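Local atomic coordinates of 6-phosphogluconate dehydratase (Shewanella oneidensis, PDB entry 2GP4), a protein that catalyses the dehydration of 6-phosphogluconate to 2-keto-3-deoxy-6-phosphogluconate, a step of the Entner-Doudoroff pathway, and is seen here without its iron-sulfur cluster. Residues 433-438 against 453-458; 377-382 against 428-433. One frame throughout, in Å; residues are numbered along the deposited sequence.

How the interactions relate
Interactions 1 and 2 involve one long loop between strands 411-416 and 440-445, and they share Pro433. Their centres lie about 16 Å apart. Where they meet, Phe434 N packs against Thr428 CG2 at 3.6 Å. Both are partly buried and bury equal areas. Interaction 2 comes first along this loop and sets it against helix 372-383. Interaction 1 follows and sets it against the turn that leaves strand 448-453. Each uses one direct hydrogen bond between a side chain and the backbone, plus one water. In interaction 1 a neutral amide donates to a carbonyl. In interaction 2 a carboxylate accepts from an N-H.

Interaction 1 (433-438 against 453-458); sequences PFQNNG and KVSAVQ
The flat amide of Gln435 meets Ser455 edge-on. At the nitrogen edge, NE2 donates to Ser455 O at 2.8 Å. The N-H...O angle is 157°, and the acceptor lies close to the amide plane. The alpha carbon of Ser455 also lies near that plane, 3.7 Å from OE1. A water sits well off one face. It donates to Gln435 OE1 at 2.6 Å and to Asn437 O. It accepts from Ser455 OG, which lies off the same face. The chain of Gln435 runs extended past CG (chi2 172°), and this carries the amide across to the turn. That turn is type I, from Val454 to Val457. Nearby, the CE carbon of Lys453 lies 3.3 Å from Gly438 O, while its NZ bonds Ser536. The two segments lead into and out of the hairpin of strands 440-445 and 448-453, so the contact ties its open end. With an alanine in place of Gln435, Ser455 O would probably lose this donor and the water one of its acceptors. The contact is thus neutral and polar: each end of one amide is used, one directly and one through water, and no charge pair is involved.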
ATOM      1  N   PRO A 433      -4.939 -19.664  10.539  1.00 22.42           N
ATOM      2  CA  PRO A 433      -5.072 -18.623   9.518  1.00 22.25           C
ATOM      3  C   PRO A 433      -5.528 -19.157   8.154  1.00 22.05           C
ATOM      4  O   PRO A 433      -5.527 -20.368   7.936  1.00 22.34           O
ATOM      5  CB  PRO A 433      -3.651 -18.079   9.417  1.00 22.23           C
ATOM      6  CG  PRO A 433      -2.789 -19.282   9.674  1.00 22.08           C
ATOM      7  CD  PRO A 433      -3.551 -20.163  10.634  1.00 22.24           C
ATOM      8  N   PHE A 434      -5.908 -18.264   7.243  1.00 21.76           N
ATOM      9  CA  PHE A 434      -6.157 -18.671   5.855  1.00 21.87           C
ATOM     10  C   PHE A 434      -4.888 -19.254   5.223  1.00 21.68           C
ATOM     11  O   PHE A 434      -4.948 -20.256   4.509  1.00 21.63           O
ATOM     12  CB  PHE A 434      -6.692 -17.506   5.013  1.00 21.61           C
ATOM     13  CG  PHE A 434      -8.048 -17.025   5.439  1.00 21.66           C
ATOM     14  CD1 PHE A 434      -9.168 -17.835   5.288  1.00 22.03           C
ATOM     15  CD2 PHE A 434      -8.205 -15.761   5.994  1.00 21.52           C
ATOM     16  CE1 PHE A 434     -10.422 -17.392   5.691  1.00 22.67           C
ATOM     17  CE2 PHE A 434      -9.456 -15.307   6.394  1.00 21.62           C
ATOM     18  CZ  PHE A 434     -10.564 -16.121   6.243  1.00 21.84           C
ATOM     19  N   GLN A 435      -3.755 -18.606   5.492  1.00 21.58           N
ATOM     20  CA  GLN A 435      -2.427 -19.082   5.095  1.00 21.45           C
ATOM     21  C   GLN A 435      -1.430 -18.623   6.150  1.00 21.39           C
ATOM     22  O   GLN A 435      -1.601 -17.550   6.734  1.00 21.38           O
ATOM     23  CB  GLN A 435      -2.031 -18.519   3.734  1.00 21.37           C
ATOM     24  CG  GLN A 435      -2.788 -19.121   2.559  1.00 21.94           C
ATOM     25  CD  GLN A 435      -2.510 -18.414   1.257  1.00 22.49           C
ATOM     26  OE1 GLN A 435      -1.459 -17.802   1.078  1.00 23.97           O
ATOM     27  NE2 GLN A 435      -3.450 -18.494   0.338  1.00 22.51           N
ATOM     28  N   ASN A 436      -0.391 -19.417   6.398  1.00 21.12           N
ATOM     29  CA  ASN A 436       0.579 -19.067   7.437  1.00 21.00           C
ATOM     30  C   ASN A 436       1.661 -18.069   6.998  1.00 20.75           C
ATOM     31  O   ASN A 436       2.695 -17.933   7.664  1.00 20.92           O
ATOM     32  CB  ASN A 436       1.203 -20.323   8.061  1.00 20.90           C
ATOM     33  CG  ASN A 436       2.199 -21.001   7.149  1.00 21.17           C
ATOM     34  OD1 ASN A 436       2.324 -20.659   5.971  1.00 21.99           O
ATOM     35  ND2 ASN A 436       2.913 -21.988   7.690  1.00 21.20           N
ATOM     36  N   ASN A 437       1.410 -17.377   5.887  1.00 20.30           N
ATOM     37  CA  ASN A 437       2.345 -16.402   5.316  1.00 19.85           C
ATOM     38  C   ASN A 437       1.609 -15.378   4.434  1.00 19.80           C
ATOM     39  O   ASN A 437       0.453 -15.597   4.058  1.00 19.36           O
ATOM     40  CB  ASN A 437       3.426 -17.118   4.513  1.00 19.75           C
ATOM     41  CG  ASN A 437       2.847 -17.965   3.407  1.00 19.75           C
ATOM     42  OD1 ASN A 437       2.582 -17.472   2.312  1.00 19.53           O
ATOM     43  ND2 ASN A 437       2.625 -19.244   3.694  1.00 19.09           N
ATOM     44  N   GLY A 438       2.284 -14.274   4.102  1.00 19.53           N
ATOM     45  CA  GLY A 438       1.675 -13.192   3.333  1.00 19.40           C
ATOM     46  C   GLY A 438       1.724 -13.319   1.817  1.00 19.63           C
ATOM     47  O   GLY A 438       1.149 -12.492   1.102  1.00 19.85           O
ATOM     48  N   LYS A 453       2.919 -12.034  -6.055  1.00 17.91           N
ATOM     49  CA  LYS A 453       1.949 -12.572  -5.109  1.00 18.50           C
ATOM     50  C   LYS A 453       1.583 -14.005  -5.468  1.00 18.76           C
ATOM     51  O   LYS A 453       1.036 -14.271  -6.547  1.00 18.83           O
ATOM     52  CB  LYS A 453       0.687 -11.711  -5.031  1.00 18.52           C
ATOM     53  CG  LYS A 453       0.819 -10.473  -4.140  1.00 19.41           C
ATOM     54  CD  LYS A 453       1.244 -10.776  -2.697  1.00 19.85           C
ATOM     55  CE  LYS A 453       0.190 -11.565  -1.931  1.00 21.05           C
ATOM     56  NZ  LYS A 453      -1.136 -10.886  -1.889  1.00 22.63           N
ATOM     57  N   VAL A 454       1.890 -14.921  -4.556  1.00 18.76           N
ATOM     58  CA  VAL A 454       1.657 -16.344  -4.778  1.00 19.05           C
ATOM     59  C   VAL A 454       0.475 -16.867  -3.959  1.00 19.50           C
ATOM     60  O   VAL A 454       0.166 -18.057  -4.000  1.00 19.73           O
ATOM     61  CB  VAL A 454       2.932 -17.194  -4.502  1.00 19.07           C
ATOM     62  CG1 VAL A 454       4.013 -16.867  -5.518  1.00 18.81           C
ATOM     63  CG2 VAL A 454       3.455 -16.983  -3.079  1.00 18.05           C
ATOM     64  N   SER A 455      -0.175 -15.962  -3.230  1.00 19.86           N
ATOM     65  CA  SER A 455      -1.285 -16.284  -2.334  1.00 20.29           C
ATOM     66  C   SER A 455      -2.436 -17.058  -2.975  1.00 20.19           C
ATOM     67  O   SER A 455      -3.019 -17.941  -2.339  1.00 20.14           O
ATOM     68  CB  SER A 455      -1.833 -15.005  -1.717  1.00 20.39           C
ATOM     69  OG  SER A 455      -0.946 -14.521  -0.734  1.00 22.96           O
ATOM     70  N   ALA A 456      -2.773 -16.705  -4.213  1.00 19.99           N
ATOM     71  CA  ALA A 456      -3.858 -17.368  -4.941  1.00 20.20           C
ATOM     72  C   ALA A 456      -3.314 -18.249  -6.068  1.00 20.23           C
ATOM     73  O   ALA A 456      -4.058 -18.683  -6.953  1.00 20.31           O
ATOM     74  CB  ALA A 456      -4.852 -16.332  -5.483  1.00 19.90           C
ATOM     75  N   VAL A 457      -2.009 -18.506  -6.030  1.00 20.41           N
ATOM     76  CA  VAL A 457      -1.355 -19.335  -7.038  1.00 20.55           C
ATOM     77  C   VAL A 457      -1.115 -20.726  -6.467  1.00 21.01           C
ATOM     78  O   VAL A 457      -0.416 -20.885  -5.463  1.00 20.89           O
ATOM     79  CB  VAL A 457      -0.018 -18.718  -7.524  1.00 20.37           C
ATOM     80  CG1 VAL A 457       0.629 -19.594  -8.593  1.00 20.04           C
ATOM     81  CG2 VAL A 457      -0.242 -17.311  -8.063  1.00 20.28           C
ATOM     82  N   GLN A 458      -1.715 -21.729  -7.104  1.00 21.57           N
ATOM     83  CA  GLN A 458      -1.535 -23.119  -6.699  1.00 22.28           C
ATOM     84  C   GLN A 458      -0.060 -23.502  -6.841  1.00 22.22           C
ATOM     85  O   GLN A 458       0.603 -23.036  -7.770  1.00 22.18           O
ATOM     86  CB  GLN A 458      -2.420 -24.043  -7.540  1.00 22.15           C
ATOM     87  CG  GLN A 458      -3.909 -23.890  -7.273  1.00 22.84           C
ATOM     88  CD  GLN A 458      -4.735 -24.990  -7.919  1.00 23.59           C
ATOM     89  OE1 GLN A 458      -4.796 -25.105  -9.143  1.00 25.07           O
ATOM     90  NE2 GLN A 458      -5.379 -25.809  -7.092  1.00 26.19           N
TER
HETATM   91  O   HOH W   1      -0.749 -15.391   1.690  1.00 24.37           O

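Interaction 2 (377-382 against 428-433); sequences IKELLD and TSVATP
Glu379 reaches from its helix to the backbone of Val430. Its OE1 accepts from Val430 N at 2.9 Å, with an N-H...O angle of 162°. The donor comes to the anti side of the carboxylate, 21° out of its plane. The same oxygen takes a second hydrogen bond, from a water at 2.8 Å. This water accepts from Ala431 N, so OE1 serves two successive N-H groups, one directly and one through the water. Such donors would probably favour the ionised carboxylate. Two carbons flank the direct bond. Ser429 CB lies 3.3 Å from Glu379 OE1. Val430 CG1 packs alongside the root of the glutamate, 3.6 Å from Glu379 CB. The chain of Glu379 bends at CG (chi2 -69°), which leaves the aliphatic root beside the valine while the carboxylate turns to the loop backbone.

In the loop, Thr428 OG1 donates to Thr432 O at 2.7 Å and closes the turn that offers the two N-H groups. Beside the contact on the helix, Lys378 NZ forms a salt bridge with Asp382 OD2 at 2.8 Å, one turn along. Asp382 OD1 also pairs with Arg399.

The glutamate stands near the C-terminal end of helix 372-383. Elsewhere on this helix, Ile377 packs on helix 252-256, and Leu380 and Leu381 on Leu386. The loop partner lies between strands 411-416 and 440-445, and Thr428 is backbone-bonded to Leu353. The contact therefore joins a helix of the N-terminal family region to a loop of the C-terminal one.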
ATOM      1  N   ILE A 377      -5.449  -6.515  15.165  1.00 22.96           N
ATOM      2  CA  ILE A 377      -4.330  -5.902  15.878  1.00 22.56           C
ATOM      3  C   ILE A 377      -4.028  -6.630  17.187  1.00 22.29           C
ATOM      4  O   ILE A 377      -2.867  -6.786  17.539  1.00 22.20           O
ATOM      5  CB  ILE A 377      -4.526  -4.372  16.048  1.00 22.52           C
ATOM      6  CG1 ILE A 377      -4.319  -3.677  14.693  1.00 22.10           C
ATOM      7  CG2 ILE A 377      -3.574  -3.794  17.091  1.00 22.23           C
ATOM      8  CD1 ILE A 377      -4.633  -2.194  14.683  1.00 22.44           C
ATOM      9  N   LYS A 378      -5.059  -7.105  17.881  1.00 22.19           N
ATOM     10  CA  LYS A 378      -4.847  -7.887  19.101  1.00 22.21           C
ATOM     11  C   LYS A 378      -4.109  -9.196  18.803  1.00 22.08           C
ATOM     12  O   LYS A 378      -3.136  -9.535  19.486  1.00 21.98           O
ATOM     13  CB  LYS A 378      -6.165  -8.169  19.825  1.00 22.30           C
ATOM     14  CG  LYS A 378      -5.991  -8.998  21.095  1.00 22.90           C
ATOM     15  CD  LYS A 378      -7.307  -9.526  21.634  1.00 23.63           C
ATOM     16  CE  LYS A 378      -7.090 -10.249  22.956  1.00 23.73           C
ATOM     17  NZ  LYS A 378      -6.513 -11.599  22.745  1.00 24.93           N
ATOM     18  N   GLU A 379      -4.575  -9.908  17.777  1.00 21.77           N
ATOM     19  CA  GLU A 379      -3.956 -11.154  17.326  1.00 21.81           C
ATOM     20  C   GLU A 379      -2.483 -10.983  16.968  1.00 21.75           C
ATOM     21  O   GLU A 379      -1.633 -11.766  17.412  1.00 21.80           O
ATOM     22  CB  GLU A 379      -4.711 -11.727  16.127  1.00 21.58           C
ATOM     23  CG  GLU A 379      -6.031 -12.373  16.487  1.00 22.40           C
ATOM     24  CD  GLU A 379      -5.846 -13.651  17.274  1.00 23.08           C
ATOM     25  OE1 GLU A 379      -5.168 -14.569  16.763  1.00 23.06           O
ATOM     26  OE2 GLU A 379      -6.375 -13.738  18.403  1.00 23.36           O
ATOM     27  N   LEU A 380      -2.182  -9.963  16.168  1.00 21.32           N
ATOM     28  CA  LEU A 380      -0.812  -9.738  15.739  1.00 21.24           C
ATOM     29  C   LEU A 380       0.078  -9.330  16.920  1.00 21.18           C
ATOM     30  O   LEU A 380       1.198  -9.831  17.057  1.00 21.19           O
ATOM     31  CB  LEU A 380      -0.756  -8.727  14.590  1.00 21.10           C
ATOM     32  CG  LEU A 380      -1.448  -9.159  13.289  1.00 20.73           C
ATOM     33  CD1 LEU A 380      -1.638  -7.961  12.368  1.00 19.81           C
ATOM     34  CD2 LEU A 380      -0.700 -10.293  12.575  1.00 20.26           C
ATOM     35  N   LEU A 381      -0.442  -8.446  17.771  1.00 20.86           N
ATOM     36  CA  LEU A 381       0.187  -8.111  19.046  1.00 20.92           C
ATOM     37  C   LEU A 381       0.481  -9.350  19.901  1.00 21.01           C
ATOM     38  O   LEU A 381       1.624  -9.554  20.320  1.00 20.88           O
ATOM     39  CB  LEU A 381      -0.682  -7.120  19.828  1.00 20.87           C
ATOM     40  CG  LEU A 381      -0.283  -5.645  20.003  1.00 20.77           C
ATOM     41  CD1 LEU A 381       0.887  -5.219  19.126  1.00 20.78           C
ATOM     42  CD2 LEU A 381      -1.470  -4.704  19.825  1.00 18.86           C
ATOM     43  N   ASP A 382      -0.542 -10.176  20.143  1.00 21.08           N
ATOM     44  CA  ASP A 382      -0.390 -11.405  20.933  1.00 21.18           C
ATOM     45  C   ASP A 382       0.701 -12.320  20.379  1.00 20.99           C
ATOM     46  O   ASP A 382       1.406 -12.973  21.143  1.00 20.91           O
ATOM     47  CB  ASP A 382      -1.705 -12.197  21.009  1.00 21.21           C
ATOM     48  CG  ASP A 382      -2.767 -11.516  21.854  1.00 21.82           C
ATOM     49  OD1 ASP A 382      -2.462 -10.518  22.551  1.00 22.15           O
ATOM     50  OD2 ASP A 382      -3.929 -11.987  21.805  1.00 22.19           O
ATOM     51  N   THR A 428      -9.802 -14.203  10.534  1.00 24.37           N
ATOM     52  CA  THR A 428      -9.351 -15.363  11.282  1.00 24.35           C
ATOM     53  C   THR A 428      -8.239 -15.048  12.288  1.00 24.36           C
ATOM     54  O   THR A 428      -7.569 -14.015  12.191  1.00 24.23           O
ATOM     55  CB  THR A 428      -8.962 -16.520  10.321  1.00 24.41           C
ATOM     56  OG1 THR A 428      -9.020 -17.769  11.017  1.00 25.31           O
ATOM     57  CG2 THR A 428      -7.586 -16.314   9.729  1.00 23.57           C
ATOM     58  N   SER A 429      -8.064 -15.947  13.253  1.00 24.29           N
ATOM     59  CA  SER A 429      -7.004 -15.841  14.254  1.00 24.33           C
ATOM     60  C   SER A 429      -5.690 -16.331  13.668  1.00 24.21           C
ATOM     61  O   SER A 429      -5.695 -17.072  12.679  1.00 24.23           O
ATOM     62  CB  SER A 429      -7.353 -16.697  15.466  1.00 24.16           C
ATOM     63  OG  SER A 429      -7.411 -18.058  15.086  1.00 24.81           O
ATOM     64  N   VAL A 430      -4.570 -15.945  14.282  1.00 24.03           N
ATOM     65  CA  VAL A 430      -3.266 -16.393  13.796  1.00 23.98           C
ATOM     66  C   VAL A 430      -3.024 -17.896  14.007  1.00 24.05           C
ATOM     67  O   VAL A 430      -2.267 -18.500  13.257  1.00 24.25           O
ATOM     68  CB  VAL A 430      -2.053 -15.531  14.314  1.00 24.11           C
ATOM     69  CG1 VAL A 430      -2.455 -14.082  14.538  1.00 23.53           C
ATOM     70  CG2 VAL A 430      -1.413 -16.124  15.557  1.00 23.78           C
ATOM     71  N   ALA A 431      -3.675 -18.493  15.006  1.00 23.99           N
ATOM     72  CA  ALA A 431      -3.511 -19.926  15.276  1.00 23.98           C
ATOM     73  C   ALA A 431      -4.045 -20.786  14.128  1.00 23.93           C
ATOM     74  O   ALA A 431      -3.455 -21.818  13.784  1.00 24.14           O
ATOM     75  CB  ALA A 431      -4.177 -20.309  16.586  1.00 23.94           C
ATOM     76  N   THR A 432      -5.159 -20.349  13.540  1.00 23.56           N
ATOM     77  CA  THR A 432      -5.779 -21.037  12.408  1.00 23.18           C
ATOM     78  C   THR A 432      -6.017 -20.069  11.234  1.00 22.55           C
ATOM     79  O   THR A 432      -7.152 -19.715  10.937  1.00 22.14           O
ATOM     80  CB  THR A 432      -7.108 -21.712  12.821  1.00 23.28           C
ATOM     81  OG1 THR A 432      -8.077 -20.705  13.142  1.00 24.02           O
ATOM     82  CG2 THR A 432      -6.905 -22.608  14.036  1.00 23.53           C
ATOM     83  N   PRO A 433      -4.939 -19.664  10.539  1.00 22.42           N
ATOM     84  CA  PRO A 433      -5.072 -18.623   9.518  1.00 22.25           C
ATOM     85  C   PRO A 433      -5.528 -19.157   8.154  1.00 22.05           C
ATOM     86  O   PRO A 433      -5.527 -20.368   7.936  1.00 22.34           O
ATOM     87  CB  PRO A 433      -3.651 -18.079   9.417  1.00 22.23           C
ATOM     88  CG  PRO A 433      -2.789 -19.282   9.674  1.00 22.08           C
ATOM     89  CD  PRO A 433      -3.551 -20.163  10.634  1.00 22.24           C
TER
HETATM   90  O   HOH W   2      -4.233 -17.110  17.459  1.00 25.00           O